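Adenylate isopentenyltransferase (Humulus lupulus, PDB 3A8T) transfers the isopentenyl group of dimethylallyl diphosphate to ATP, ADP or AMP, a step in plant cytokinin biosynthesis. Local coordinates at residues 76-88 and 198-210. Residues are numbered along the deposited sequence; the frame is centred on the assembly and turned at random.
With ATP (adenosine-5'-triphosphate), chain B.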
loop_
_atom_site.group_PDB
_atom_site.type_symbol
_atom_site.label_atom_id
_atom_site.label_comp_id
_atom_site.label_asym_id
_atom_site.label_seq_id
_atom_site.Cartn_x
_atom_site.Cartn_y
_atom_site.Cartn_z
ATOM N N VAL A 76 1.320 -8.343 1.856
ATOM C CA VAL A 76 2.079 -9.380 2.510
ATOM C C VAL A 76 1.816 -10.686 1.792
ATOM O O VAL A 76 2.609 -11.589 1.888
ATOM C CB VAL A 76 1.719 -9.570 4.064
ATOM C CG1 VAL A 76 2.087 -8.344 4.841
ATOM C CG2 VAL A 76 0.199 -9.874 4.286
ATOM N N TYR A 77 0.719 -10.771 1.053
ATOM C CA TYR A 77 0.350 -12.004 0.389
ATOM C C TYR A 77 0.950 -12.119 -0.969
ATOM O O TYR A 77 1.084 -11.118 -1.638
ATOM C CB TYR A 77 -1.156 -12.086 0.231
ATOM C CG TYR A 77 -1.922 -11.983 1.532
ATOM C CD1 TYR A 77 -1.886 -13.008 2.468
ATOM C CD2 TYR A 77 -2.645 -10.838 1.843
ATOM C CE1 TYR A 77 -2.549 -12.885 3.680
ATOM C CE2 TYR A 77 -3.314 -10.707 3.048
ATOM C CZ TYR A 77 -3.262 -11.726 3.957
ATOM O OH TYR A 77 -3.896 -11.602 5.148
ATOM N N LYS A 78 1.319 -13.339 -1.377
ATOM C CA LYS A 78 1.851 -13.584 -2.718
ATOM C C LYS A 78 0.605 -13.466 -3.588
ATOM O O LYS A 78 -0.462 -13.971 -3.229
ATOM C CB LYS A 78 2.398 -15.009 -2.846
ATOM C CG LYS A 78 3.163 -15.519 -1.622
ATOM C CD LYS A 78 3.360 -17.019 -1.681
ATOM C CE LYS A 78 1.994 -17.721 -1.882
ATOM N NZ LYS A 78 1.989 -19.082 -2.584
ATOM N N GLY A 79 0.691 -12.811 -4.725
ATOM C CA GLY A 79 -0.509 -12.729 -5.539
ATOM C C GLY A 79 -0.979 -11.308 -5.803
ATOM O O GLY A 79 -0.631 -10.374 -5.036
ATOM N N LEU A 80 -1.766 -11.160 -6.879
ATOM C CA LEU A 80 -2.324 -9.889 -7.323
ATOM C C LEU A 80 -1.320 -8.777 -7.193
ATOM O O LEU A 80 -1.635 -7.742 -6.639
ATOM C CB LEU A 80 -3.580 -9.537 -6.519
ATOM C CG LEU A 80 -4.708 -10.596 -6.439
ATOM C CD1 LEU A 80 -5.786 -10.070 -5.499
ATOM C CD2 LEU A 80 -5.294 -10.929 -7.793
ATOM N N ASP A 81 -0.122 -8.997 -7.711
ATOM C CA ASP A 81 0.942 -8.031 -7.647
ATOM C C ASP A 81 0.482 -6.678 -8.195
ATOM O O ASP A 81 0.837 -5.622 -7.630
ATOM C CB ASP A 81 2.159 -8.558 -8.399
ATOM C CG ASP A 81 2.775 -9.826 -7.749
ATOM O OD1 ASP A 81 2.597 -10.057 -6.544
ATOM O OD2 ASP A 81 3.479 -10.596 -8.424
ATOM N N ILE A 82 -0.342 -6.697 -9.252
ATOM C CA ILE A 82 -0.856 -5.445 -9.839
ATOM C C ILE A 82 -1.909 -4.809 -8.957
ATOM O O ILE A 82 -1.758 -3.684 -8.526
ATOM C CB ILE A 82 -1.496 -5.654 -11.253
ATOM C CG1 ILE A 82 -0.414 -6.020 -12.257
ATOM C CG2 ILE A 82 -2.198 -4.343 -11.770
ATOM C CD1 ILE A 82 -0.993 -6.544 -13.601
ATOM N N THR A 83 -2.962 -5.572 -8.684
ATOM C CA THR A 83 -4.074 -5.121 -7.874
ATOM C C THR A 83 -3.646 -4.546 -6.523
ATOM O O THR A 83 -4.213 -3.554 -6.080
ATOM C CB THR A 83 -5.139 -6.267 -7.663
ATOM O OG1 THR A 83 -5.584 -6.786 -8.938
ATOM C CG2 THR A 83 -6.373 -5.710 -6.908
ATOM N N THR A 84 -2.619 -5.137 -5.910
ATOM C CA THR A 84 -2.172 -4.683 -4.606
ATOM C C THR A 84 -1.165 -3.571 -4.616
ATOM O O THR A 84 -0.834 -3.039 -3.564
ATOM C CB THR A 84 -1.621 -5.856 -3.688
ATOM O OG1 THR A 84 -0.617 -6.587 -4.372
ATOM C CG2 THR A 84 -2.765 -6.798 -3.238
ATOM N N ASN A 85 -0.728 -3.210 -5.824
ATOM C CA ASN A 85 0.215 -2.157 -6.082
ATOM C C ASN A 85 1.583 -2.462 -5.473
ATOM O O ASN A 85 2.199 -1.587 -4.840
ATOM C CB ASN A 85 -0.334 -0.833 -5.558
ATOM C CG ASN A 85 -1.862 -0.620 -5.889
ATOM O OD1 ASN A 85 -2.770 -0.819 -5.003
ATOM N ND2 ASN A 85 -2.149 -0.208 -7.135
ATOM N N LYS A 86 2.062 -3.702 -5.616
ATOM C CA LYS A 86 3.383 -4.008 -5.069
ATOM C C LYS A 86 4.443 -3.301 -5.913
ATOM O O LYS A 86 4.376 -3.288 -7.140
ATOM C CB LYS A 86 3.689 -5.491 -5.109
ATOM C CG LYS A 86 3.016 -6.335 -4.151
ATOM C CD LYS A 86 3.472 -7.733 -4.400
ATOM C CE LYS A 86 2.867 -8.703 -3.404
ATOM N NZ LYS A 86 1.458 -9.035 -3.628
ATOM N N ILE A 87 5.410 -2.689 -5.258
ATOM C CA ILE A 87 6.464 -2.058 -6.007
ATOM C C ILE A 87 7.148 -3.141 -6.901
ATOM O O ILE A 87 7.523 -4.198 -6.394
ATOM C CB ILE A 87 7.487 -1.379 -5.023
ATOM C CG1 ILE A 87 8.621 -0.689 -5.823
ATOM C CG2 ILE A 87 8.080 -2.426 -4.075
ATOM C CD1 ILE A 87 9.359 0.450 -5.038
ATOM N N SER A 88 7.335 -2.875 -8.204
ATOM C CA SER A 88 8.005 -3.860 -9.100
ATOM C C SER A 88 9.416 -4.143 -8.628
ATOM O O SER A 88 10.058 -3.246 -8.043
ATOM C CB SER A 88 8.098 -3.367 -10.541
ATOM O OG SER A 88 9.073 -2.356 -10.714
ATOM N N MET A 198 -3.403 0.621 -13.604
ATOM C CA MET A 198 -3.498 -0.800 -13.179
ATOM C C MET A 198 -4.321 -1.580 -14.200
ATOM O O MET A 198 -4.020 -2.723 -14.496
ATOM C CB MET A 198 -4.181 -0.927 -11.804
ATOM C CG MET A 198 -3.271 -0.435 -10.676
ATOM S SD MET A 198 -4.055 0.215 -9.224
ATOM C CE MET A 198 -4.874 -1.156 -8.614
ATOM N N LEU A 199 -5.361 -0.957 -14.736
ATOM C CA LEU A 199 -6.188 -1.643 -15.727
ATOM C C LEU A 199 -5.364 -1.750 -16.995
ATOM O O LEU A 199 -5.376 -2.778 -17.647
ATOM C CB LEU A 199 -7.483 -0.867 -16.062
ATOM C CG LEU A 199 -8.883 -1.035 -15.445
ATOM C CD1 LEU A 199 -9.063 -2.436 -14.870
ATOM C CD2 LEU A 199 -9.114 0.056 -14.397
ATOM N N GLU A 200 -4.653 -0.690 -17.348
ATOM C CA GLU A 200 -3.831 -0.711 -18.555
ATOM C C GLU A 200 -2.711 -1.766 -18.471
ATOM O O GLU A 200 -2.313 -2.357 -19.476
ATOM C CB GLU A 200 -3.267 0.681 -18.812
ATOM C CG GLU A 200 -2.549 0.827 -20.109
ATOM C CD GLU A 200 -2.257 2.300 -20.473
ATOM O OE1 GLU A 200 -1.973 3.107 -19.536
ATOM O OE2 GLU A 200 -2.290 2.638 -21.707
ATOM N N LEU A 201 -2.233 -2.028 -17.262
ATOM C CA LEU A 201 -1.185 -3.015 -17.034
ATOM C C LEU A 201 -1.755 -4.431 -17.044
ATOM O O LEU A 201 -1.032 -5.366 -17.071
ATOM C CB LEU A 201 -0.556 -2.756 -15.678
ATOM C CG LEU A 201 0.927 -2.632 -15.354
ATOM C CD1 LEU A 201 1.742 -1.997 -16.521
ATOM C CD2 LEU A 201 1.030 -1.785 -14.058
ATOM N N GLY A 202 -3.056 -4.578 -16.942
ATOM C CA GLY A 202 -3.623 -5.908 -16.966
ATOM C C GLY A 202 -4.300 -6.332 -15.672
ATOM O O GLY A 202 -4.454 -7.538 -15.414
ATOM N N MET A 203 -4.701 -5.363 -14.848
ATOM C CA MET A 203 -5.367 -5.717 -13.605
ATOM C C MET A 203 -6.615 -6.617 -13.780
ATOM O O MET A 203 -6.825 -7.522 -12.999
ATOM C CB MET A 203 -5.747 -4.457 -12.837
ATOM C CG MET A 203 -6.629 -4.693 -11.630
ATOM S SD MET A 203 -7.343 -3.180 -11.008
ATOM C CE MET A 203 -7.158 -3.351 -9.324
ATOM N N PHE A 204 -7.420 -6.347 -14.793
ATOM C CA PHE A 204 -8.637 -7.076 -15.070
ATOM C C PHE A 204 -8.398 -8.559 -15.390
ATOM O O PHE A 204 -9.084 -9.434 -14.892
ATOM C CB PHE A 204 -9.407 -6.363 -16.195
ATOM C CG PHE A 204 -10.586 -7.146 -16.733
ATOM C CD1 PHE A 204 -11.801 -7.188 -16.033
ATOM C CD2 PHE A 204 -10.459 -7.886 -17.919
ATOM C CE1 PHE A 204 -12.901 -7.960 -16.486
ATOM C CE2 PHE A 204 -11.561 -8.697 -18.421
ATOM C CZ PHE A 204 -12.771 -8.732 -17.708
ATOM N N ASP A 205 -7.409 -8.846 -16.207
ATOM C CA ASP A 205 -7.084 -10.212 -16.535
ATOM C C ASP A 205 -6.529 -10.908 -15.332
ATOM O O ASP A 205 -6.699 -12.063 -15.165
ATOM C CB ASP A 205 -6.064 -10.197 -17.637
ATOM C CG ASP A 205 -6.600 -9.493 -18.848
ATOM O OD1 ASP A 205 -7.509 -10.046 -19.513
ATOM O OD2 ASP A 205 -6.148 -8.366 -19.124
ATOM N N GLU A 206 -5.860 -10.174 -14.481
ATOM C CA GLU A 206 -5.279 -10.740 -13.265
ATOM C C GLU A 206 -6.432 -11.189 -12.367
ATOM O O GLU A 206 -6.431 -12.285 -11.808
ATOM C CB GLU A 206 -4.450 -9.651 -12.563
ATOM C CG GLU A 206 -3.693 -10.097 -11.345
ATOM C CD GLU A 206 -2.972 -8.949 -10.633
ATOM O OE1 GLU A 206 -3.655 -8.103 -10.006
ATOM O OE2 GLU A 206 -1.722 -8.902 -10.710
ATOM N N LEU A 207 -7.440 -10.329 -12.256
ATOM C CA LEU A 207 -8.577 -10.618 -11.413
ATOM C C LEU A 207 -9.447 -11.703 -12.041
ATOM O O LEU A 207 -10.045 -12.505 -11.327
ATOM C CB LEU A 207 -9.367 -9.315 -11.165
ATOM C CG LEU A 207 -8.729 -8.152 -10.373
ATOM C CD1 LEU A 207 -9.505 -6.946 -10.607
ATOM C CD2 LEU A 207 -8.696 -8.414 -8.842
ATOM N N ALA A 208 -9.541 -11.740 -13.369
ATOM C CA ALA A 208 -10.340 -12.783 -14.014
ATOM C C ALA A 208 -9.707 -14.138 -13.740
ATOM O O ALA A 208 -10.407 -15.122 -13.584
ATOM C CB ALA A 208 -10.449 -12.552 -15.559
ATOM N N GLU A 209 -8.382 -14.186 -13.673
ATOM C CA GLU A 209 -7.667 -15.443 -13.435
ATOM C C GLU A 209 -7.729 -15.819 -11.951
ATOM O O GLU A 209 -7.713 -16.999 -11.589
ATOM C CB GLU A 209 -6.211 -15.321 -13.907
ATOM C CG GLU A 209 -5.334 -16.528 -13.594
ATOM C CD GLU A 209 -5.689 -17.791 -14.434
ATOM O OE1 GLU A 209 -6.019 -17.656 -15.647
ATOM O OE2 GLU A 209 -5.625 -18.926 -13.888
ATOM N N PHE A 210 -7.834 -14.807 -11.098
ATOM C CA PHE A 210 -7.919 -15.018 -9.651
ATOM C C PHE A 210 -9.325 -15.541 -9.267
ATOM O O PHE A 210 -9.521 -16.300 -8.288
ATOM C CB PHE A 210 -7.686 -13.694 -8.959
ATOM C CG PHE A 210 -7.519 -13.806 -7.484
ATOM C CD1 PHE A 210 -6.396 -14.479 -6.932
ATOM C CD2 PHE A 210 -8.447 -13.235 -6.629
ATOM C CE1 PHE A 210 -6.222 -14.567 -5.547
ATOM C CE2 PHE A 210 -8.282 -13.320 -5.237
ATOM C CZ PHE A 210 -7.190 -13.974 -4.692
HETATM P PG ATP B . -8.654 -1.790 8.863
HETATM O O1G ATP B . -8.156 -2.513 10.075
HETATM O O2G ATP B . -9.397 -2.884 7.911
HETATM O O3G ATP B . -9.730 -0.661 9.280
HETATM P PB ATP B . -5.961 -1.324 8.515
HETATM O O1B ATP B . -5.463 -0.345 9.433
HETATM O O2B ATP B . -5.931 -2.709 9.218
HETATM O O3B ATP B . -7.448 -0.982 8.043
HETATM P PA ATP B . -5.356 -0.669 5.840
HETATM O O1A ATP B . -5.968 0.644 5.975
HETATM O O2A ATP B . -3.980 -0.453 5.004
HETATM O O3A ATP B . -4.931 -1.393 7.260
HETATM O "O5'" ATP B . -6.227 -1.672 4.903
HETATM C "C5'" ATP B . -7.606 -1.610 5.141
HETATM C "C4'" ATP B . -8.285 -2.138 3.892
HETATM O "O4'" ATP B . -7.900 -1.321 2.779
HETATM C "C3'" ATP B . -7.866 -3.571 3.482
HETATM O "O3'" ATP B . -8.671 -4.544 4.144
HETATM C "C2'" ATP B . -8.062 -3.545 1.957
HETATM O "O2'" ATP B . -9.377 -3.839 1.636
HETATM C "C1'" ATP B . -7.723 -2.129 1.550
HETATM N N9 ATP B . -6.319 -2.045 1.061
HETATM C C8 ATP B . -5.201 -1.663 1.802
HETATM N N7 ATP B . -4.103 -1.801 1.088
HETATM C C5 ATP B . -4.428 -2.271 -0.149
HETATM C C6 ATP B . -3.709 -2.632 -1.357
HETATM N N6 ATP B . -2.343 -2.546 -1.455
HETATM N N1 ATP B . -4.427 -3.073 -2.412
HETATM C C2 ATP B . -5.748 -3.175 -2.361
HETATM N N3 ATP B . -6.456 -2.860 -1.274
HETATM C C4 ATP B . -5.871 -2.420 -0.172
#
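The type I beta turn from I82 to N85 sets I82 against M203 with CA atoms 5.9 Å apart, just past the Schellman motif at G202 that separates helix 184-201 from helix 203-210. E206 carries the polar half of the contact. Its carboxylate reaches the start of the turn because CG lies anti to the backbone N (chi1 -175°) and the chain runs extended beyond it. There OE2 and OE1 each offer a syn lone pair, OE2 to I82 N at 3.0 Å and OE1 to T83 N at 2.9 Å. The hydroxyl of T83 adds a third bond, OG1 to OE1 at 2.6 Å, nearly along the C-O direction, so one carboxylate takes three hydrogen bonds from the turn. Replacing E206 by a leucine would probably leave both amides and the T83 hydroxyl without their acceptor and free the turn to shift. Around this site I82 lays CG2 on M203 CB, 3.7 Å away, while its CD1 reaches L201; T83 CG2 meets the terminal methyl of M203. Farther along, L80 CD2 sits over one face of the F210 ring, 4.0 Å from its centroid in a CH-pi contact. The same loop borders the ATP pocket: T84 O accepts a hydrogen bond from N6 of the adenine at 2.6 Å and another from Q75 NE2. Helix 234-243 packs beside both partners, V234 touching L80 and L207, and the loop itself runs between strands 66-70 and 97-98 of the parallel sheet.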